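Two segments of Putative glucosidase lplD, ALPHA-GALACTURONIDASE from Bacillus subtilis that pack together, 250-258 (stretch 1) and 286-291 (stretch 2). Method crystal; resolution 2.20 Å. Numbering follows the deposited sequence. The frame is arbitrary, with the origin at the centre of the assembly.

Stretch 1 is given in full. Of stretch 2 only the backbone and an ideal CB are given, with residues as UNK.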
# COMPACT_ATOMS: atom_id res chain seq x y z
N SER A 250 -31.02 -20.52 18.70
CA SER A 250 -29.89 -21.39 18.98
C SER A 250 -29.54 -21.30 20.45
O SER A 250 -30.13 -20.52 21.17
CB SER A 250 -28.68 -20.99 18.14
OG SER A 250 -27.77 -20.19 18.89
N ALA A 251 -28.58 -22.10 20.88
CA ALA A 251 -28.03 -21.96 22.21
C ALA A 251 -26.56 -21.49 22.15
O ALA A 251 -25.81 -21.70 23.09
CB ALA A 251 -28.15 -23.28 22.99
N HIS A 252 -26.16 -20.91 21.02
CA HIS A 252 -24.83 -20.30 20.92
C HIS A 252 -23.64 -21.25 21.10
O HIS A 252 -22.52 -20.79 21.37
CB HIS A 252 -24.73 -19.16 21.92
CG HIS A 252 -25.89 -18.23 21.84
ND1 HIS A 252 -26.99 -18.34 22.66
CD2 HIS A 252 -26.14 -17.20 21.00
CE1 HIS A 252 -27.86 -17.39 22.36
NE2 HIS A 252 -27.37 -16.69 21.35
N ARG A 253 -23.88 -22.55 20.98
CA ARG A 253 -22.80 -23.53 21.03
C ARG A 253 -21.75 -23.28 19.96
O ARG A 253 -20.55 -23.49 20.19
CB ARG A 253 -23.35 -24.95 20.91
CG ARG A 253 -24.16 -25.38 22.14
CD ARG A 253 -24.05 -26.88 22.39
NE ARG A 253 -22.69 -27.28 22.75
CZ ARG A 253 -22.06 -28.30 22.17
NH1 ARG A 253 -22.67 -29.00 21.23
NH2 ARG A 253 -20.83 -28.62 22.55
N VAL A 254 -22.18 -22.86 18.78
CA VAL A 254 -21.25 -22.63 17.69
C VAL A 254 -20.38 -21.41 18.00
O VAL A 254 -19.16 -21.43 17.80
CB VAL A 254 -21.96 -22.43 16.33
CG1 VAL A 254 -20.91 -22.12 15.23
CG2 VAL A 254 -22.79 -23.67 15.95
N ALA A 255 -21.00 -20.35 18.53
CA ALA A 255 -20.27 -19.17 18.92
C ALA A 255 -19.27 -19.46 20.04
O ALA A 255 -18.15 -18.94 20.02
CB ALA A 255 -21.23 -18.04 19.34
N PHE A 256 -19.66 -20.28 21.01
CA PHE A 256 -18.73 -20.62 22.09
C PHE A 256 -17.56 -21.42 21.56
O PHE A 256 -16.43 -21.22 21.98
CB PHE A 256 -19.42 -21.39 23.23
CG PHE A 256 -20.44 -20.58 23.97
CD1 PHE A 256 -20.21 -19.24 24.25
CD2 PHE A 256 -21.63 -21.15 24.39
CE1 PHE A 256 -21.15 -18.48 24.93
CE2 PHE A 256 -22.59 -20.39 25.08
CZ PHE A 256 -22.35 -19.06 25.34
N ASP A 257 -17.84 -22.32 20.63
CA ASP A 257 -16.81 -23.17 20.07
C ASP A 257 -15.80 -22.34 19.26
O ASP A 257 -14.60 -22.55 19.38
CB ASP A 257 -17.45 -24.26 19.19
CG ASP A 257 -16.46 -25.32 18.74
OD1 ASP A 257 -16.00 -26.09 19.61
OD2 ASP A 257 -16.14 -25.40 17.52
N LEU A 258 -16.28 -21.40 18.45
CA LEU A 258 -15.39 -20.52 17.69
C LEU A 258 -14.59 -19.62 18.61
O LEU A 258 -13.40 -19.39 18.37
CB LEU A 258 -16.16 -19.66 16.70
CG LEU A 258 -16.98 -20.49 15.70
CD1 LEU A 258 -17.55 -19.62 14.61
CD2 LEU A 258 -16.14 -21.59 15.11
N UNK A 286 -28.59 -30.43 15.33
CA UNK A 286 -29.31 -30.61 16.60
C UNK A 286 -28.34 -30.81 17.77
O UNK A 286 -28.60 -30.34 18.87
CB UNK A 286 -30.26 -31.80 16.50
N UNK A 287 -27.22 -31.49 17.55
CA UNK A 287 -26.21 -31.56 18.61
C UNK A 287 -25.60 -30.18 18.89
O UNK A 287 -25.26 -29.86 20.02
CB UNK A 287 -25.11 -32.55 18.23
N UNK A 288 -25.47 -29.36 17.84
CA UNK A 288 -24.88 -28.04 18.00
C UNK A 288 -25.94 -27.02 18.37
O UNK A 288 -25.67 -25.84 18.53
CB UNK A 288 -24.16 -27.61 16.72
N UNK A 289 -27.17 -27.50 18.49
CA UNK A 289 -28.30 -26.70 18.99
C UNK A 289 -28.69 -25.48 18.14
O UNK A 289 -28.98 -24.41 18.67
CB UNK A 289 -27.97 -26.22 20.40
N UNK A 290 -28.75 -25.67 16.83
CA UNK A 290 -29.29 -24.64 15.94
C UNK A 290 -29.98 -25.39 14.81
O UNK A 290 -29.99 -26.60 14.82
CB UNK A 290 -28.21 -23.69 15.42
N UNK A 291 -30.54 -24.68 13.84
CA UNK A 291 -31.27 -25.34 12.76
C UNK A 291 -30.76 -24.95 11.37
O UNK A 291 -30.12 -23.91 11.19
CB UNK A 291 -32.76 -25.01 12.87

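Position 286 has nothing of stretch 1 within 5.5 Å of its ideal CB, so this contact sets no preference and almost any side chain would be accommodated. The deposited residue is Glu286, which makes no contact across the interface.

At position 287 CA-to-CB points sideways, and the ideal CB lies 5.3 Å from Arg253 NH1. The stronger demand falls on the backbone: the O of 287 accepts a hydrogen bond from Arg253 NH1 at 3.0 Å, near the plane of the guanidinium, an interaction open to any residue. A small or branched apolar group, or a polar one, would suit the side chain. It is Val287, whose CG1 comes within 4.0 Å of Arg253 NH1.

At position 288 CB also points sideways, 4.2 Å from Val254 CG2 and 4.9 Å from Arg253 NH1, so a side chain here can meet both a methyl group and one flat face of a guanidinium. An aromatic residue would exploit both, while an aliphatic chain could cover the valine, and an acidic group could answer the positive charge. The residue is Trp288. With chi1 in the m well, its indole extends beneath the guanidinium of Arg253, which stacks on it with the planes 8° apart and the centres separated by 4.3 Å. Arg253 CZ stands 28° off the normal of the six-membered ring, making the cation-pi contact off-centre. Because Val287 O binds at the guanidinium edge, the face remains free for the indole. Farther along the helix, Asp257 OD1 approaches Trp288 CH2 at 3.8 Å.

At position 289 phi/psi of 63/44 is left-handed, a conformation easiest for glycine and commonly adopted by asparagine, though other residues can tolerate it. CB points toward stretch 1, 3.9 Å from Ala251 CB and 4.3 Å from Arg253 CG, favouring a chain with an aliphatic beginning. Lys289 supplies this: its CG packs 4.0 Å from Arg253 CD and its CD 3.9 Å from Ala251 CB, while its end leads away from the nearby arginine. Its backbone O accepts a hydrogen bond from Ala251 N and a CA-H...O contact from Ser250 CA, both at 3.2 Å.

At position 290 the extended backbone places CB sideways, 3.9 Å from Ser250 CB and 5.4 Å from Val254 CG2. Leucine, methionine or an aromatic residue could reach the valine. Phe290 does so, bringing CE1 within 4.0 Å of Val254 CG2.

Position 291 lies beyond close reach and is little constrained; it is His291.

Stretch 2 286-291: EVWKFH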
# COMPACT_ATOMS: atom_id res chain seq x y z
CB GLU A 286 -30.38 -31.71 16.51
CG GLU A 286 -29.88 -33.07 16.07
CD GLU A 286 -29.57 -33.13 14.58
OE1 GLU A 286 -28.52 -33.69 14.21
OE2 GLU A 286 -30.38 -32.61 13.78
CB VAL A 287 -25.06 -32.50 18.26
CG1 VAL A 287 -23.83 -32.23 19.16
CG2 VAL A 287 -25.52 -33.96 18.36
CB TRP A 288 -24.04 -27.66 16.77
CG TRP A 288 -22.76 -28.43 16.82
CD1 TRP A 288 -22.49 -29.61 16.19
CD2 TRP A 288 -21.60 -28.11 17.61
NE1 TRP A 288 -21.23 -30.04 16.53
CE2 TRP A 288 -20.67 -29.14 17.40
CE3 TRP A 288 -21.27 -27.06 18.47
CZ2 TRP A 288 -19.40 -29.14 18.01
CZ3 TRP A 288 -20.02 -27.06 19.07
CH2 TRP A 288 -19.10 -28.10 18.85
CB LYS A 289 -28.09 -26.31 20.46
CG LYS A 289 -27.82 -27.52 21.37
CD LYS A 289 -28.18 -27.22 22.82
CE LYS A 289 -28.13 -28.46 23.69
NZ LYS A 289 -28.99 -28.25 24.90
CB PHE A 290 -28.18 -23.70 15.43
CG PHE A 290 -27.27 -24.35 14.42
CD1 PHE A 290 -26.31 -25.26 14.82
CD2 PHE A 290 -27.37 -24.04 13.06
CE1 PHE A 290 -25.47 -25.85 13.88
CE2 PHE A 290 -26.54 -24.63 12.12
CZ PHE A 290 -25.59 -25.55 12.54
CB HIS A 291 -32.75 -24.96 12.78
CG HIS A 291 -33.38 -25.06 14.13
ND1 HIS A 291 -34.11 -26.16 14.52
CD2 HIS A 291 -33.44 -24.18 15.16
CE1 HIS A 291 -34.57 -25.96 15.75
NE2 HIS A 291 -34.19 -24.77 16.16
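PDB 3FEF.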